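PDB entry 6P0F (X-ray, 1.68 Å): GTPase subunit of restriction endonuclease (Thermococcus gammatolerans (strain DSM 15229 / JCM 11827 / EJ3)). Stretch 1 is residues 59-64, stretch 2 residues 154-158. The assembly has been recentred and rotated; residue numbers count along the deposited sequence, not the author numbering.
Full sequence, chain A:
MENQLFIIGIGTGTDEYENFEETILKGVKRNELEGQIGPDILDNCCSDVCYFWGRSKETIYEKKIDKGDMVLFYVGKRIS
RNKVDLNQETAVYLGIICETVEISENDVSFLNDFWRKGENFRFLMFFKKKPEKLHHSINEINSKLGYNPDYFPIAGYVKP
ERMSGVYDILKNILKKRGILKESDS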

# COMPACT_ATOMS: atom_id res chain seq x y z
N THR A 59 5.70 -10.48 -4.79
CA THR A 59 4.38 -11.01 -5.12
C THR A 59 3.44 -10.97 -3.93
O THR A 59 3.86 -11.00 -2.77
CB THR A 59 4.48 -12.48 -5.59
OG1 THR A 59 4.99 -13.28 -4.52
CG2 THR A 59 5.39 -12.59 -6.79
N ILE A 60 2.14 -10.91 -4.23
CA ILE A 60 1.07 -11.16 -3.27
C ILE A 60 0.19 -12.27 -3.83
O ILE A 60 -0.26 -12.18 -4.97
CB ILE A 60 0.22 -9.90 -2.98
CG1 ILE A 60 1.08 -8.84 -2.29
CG2 ILE A 60 -1.02 -10.31 -2.15
CD1 ILE A 60 0.41 -7.48 -2.24
N TYR A 61 -0.05 -13.31 -3.04
CA TYR A 61 -0.82 -14.43 -3.51
C TYR A 61 -0.31 -14.88 -4.87
O TYR A 61 -1.07 -15.27 -5.74
CB TYR A 61 -2.32 -14.17 -3.48
CG TYR A 61 -2.91 -14.66 -2.19
CD1 TYR A 61 -2.60 -14.04 -0.99
CD2 TYR A 61 -3.75 -15.76 -2.15
CE1 TYR A 61 -3.12 -14.48 0.21
CE2 TYR A 61 -4.28 -16.22 -0.95
CZ TYR A 61 -3.96 -15.57 0.22
OH TYR A 61 -4.47 -16.01 1.41
N GLU A 62 1.00 -14.73 -5.03
CA GLU A 62 1.73 -15.20 -6.20
C GLU A 62 1.51 -14.31 -7.42
O GLU A 62 1.92 -14.69 -8.53
CB GLU A 62 1.39 -16.63 -6.65
CG GLU A 62 2.61 -17.34 -6.93
CD GLU A 62 3.41 -17.52 -5.62
OE1 GLU A 62 2.74 -17.83 -4.61
OE2 GLU A 62 4.65 -17.24 -5.63
N LYS A 63 0.86 -13.17 -7.27
CA LYS A 63 0.68 -12.22 -8.35
C LYS A 63 1.77 -11.17 -8.19
O LYS A 63 2.04 -10.71 -7.08
CB LYS A 63 -0.72 -11.62 -8.29
CG LYS A 63 -1.81 -12.70 -8.44
CD LYS A 63 -1.79 -13.27 -9.86
CE LYS A 63 -3.00 -14.13 -10.16
NZ LYS A 63 -3.05 -14.47 -11.62
N LYS A 64 2.48 -10.88 -9.28
CA LYS A 64 3.50 -9.84 -9.26
C LYS A 64 2.81 -8.48 -9.23
O LYS A 64 1.83 -8.25 -9.93
CB LYS A 64 4.39 -9.99 -10.50
CG LYS A 64 5.50 -8.98 -10.62
CD LYS A 64 6.36 -9.29 -11.86
CE LYS A 64 7.25 -8.12 -12.24
NZ LYS A 64 8.10 -8.41 -13.43
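Stretch 2 (154-158) IAGYV

How does the backbone of stretch 2 run past stretch 1? Stretch 1 is a tight hairpin: a type I' turn from Ile 60 to Lys 63, closed by backbone hydrogen bonds from Ile 60 N to Lys 63 O (2.9 Å) and from Lys 63 N to Ile 60 O (2.7 Å). Positive phi at Tyr 61 and Glu 62 makes the reversal. Stretch 2 is extended from Ala 155 onward and lies across this hairpin, with Ile 60 CA 6.2 Å from Ala 155 CA and Tyr 61 CA 6.1 Å from Tyr 157 CA. No hydrogen bond joins the two stretches, so the contact rests on side-chain packing.

What does Ile 60 rest on? Its CB points toward stretch 2, and chi1 m sets its CG2 against the strand, 3.8 Å from Ala 155 CB and 3.6 Å from Gly 156 C, the latter a contact of methyl with backbone. Its chi2, t, places only CD1.

Where does the Tyr 61 ring go? Its chi1 of -93° falls between wells, and the ring reaches back past Gly 156 to Ala 155, where CE1 of Tyr 61 comes 3.6 Å from Ala 155 O. That oxygen sits at the ring edge, near its plane. Closer to the backbone, Tyr 61 CB packs 3.9 Å from Tyr 157 CB.

How does Tyr 157 accommodate a lysine? With chi1 t, its ring offers a face to Lys 63, whose CG stands 3.9 Å from the centroid of the Tyr 157 ring and only 7° off the normal, a CH-pi contact. Lys 63 is m at chi1 and chi2, then t at chi3 and chi4; this bend sets its aliphatic part over the ring while the chain beyond runs on extended to the amine.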

# COMPACT_ATOMS: atom_id res chain seq x y z
N ILE A 154 -2.97 -9.60 5.82
CA ILE A 154 -1.67 -8.93 5.75
C ILE A 154 -1.39 -8.48 4.32
O ILE A 154 -0.96 -7.34 4.09
CB ILE A 154 -0.56 -9.85 6.29
CG1 ILE A 154 -0.67 -9.89 7.82
CG2 ILE A 154 0.79 -9.31 5.90
CD1 ILE A 154 0.24 -10.90 8.45
N ALA A 155 -1.66 -9.34 3.34
CA ALA A 155 -1.55 -9.01 1.93
C ALA A 155 -2.52 -9.91 1.17
O ALA A 155 -2.40 -11.13 1.23
CB ALA A 155 -0.13 -9.21 1.41
N GLY A 156 -3.46 -9.30 0.47
CA GLY A 156 -4.46 -10.04 -0.29
C GLY A 156 -4.54 -9.59 -1.73
O GLY A 156 -4.23 -8.45 -2.08
N TYR A 157 -4.97 -10.52 -2.58
CA TYR A 157 -5.22 -10.27 -3.99
C TYR A 157 -6.72 -10.35 -4.22
O TYR A 157 -7.36 -11.33 -3.80
CB TYR A 157 -4.49 -11.29 -4.87
CG TYR A 157 -4.92 -11.27 -6.32
CD1 TYR A 157 -4.57 -10.22 -7.16
CD2 TYR A 157 -5.67 -12.31 -6.86
CE1 TYR A 157 -4.95 -10.19 -8.48
CE2 TYR A 157 -6.04 -12.30 -8.20
CZ TYR A 157 -5.69 -11.24 -9.00
OH TYR A 157 -6.05 -11.21 -10.32
N VAL A 158 -7.30 -9.33 -4.84
CA VAL A 158 -8.73 -9.30 -5.08
C VAL A 158 -8.98 -9.90 -6.46
O VAL A 158 -8.60 -9.34 -7.49
CB VAL A 158 -9.32 -7.88 -4.96
CG1 VAL A 158 -10.83 -7.90 -5.15
CG2 VAL A 158 -8.98 -7.31 -3.58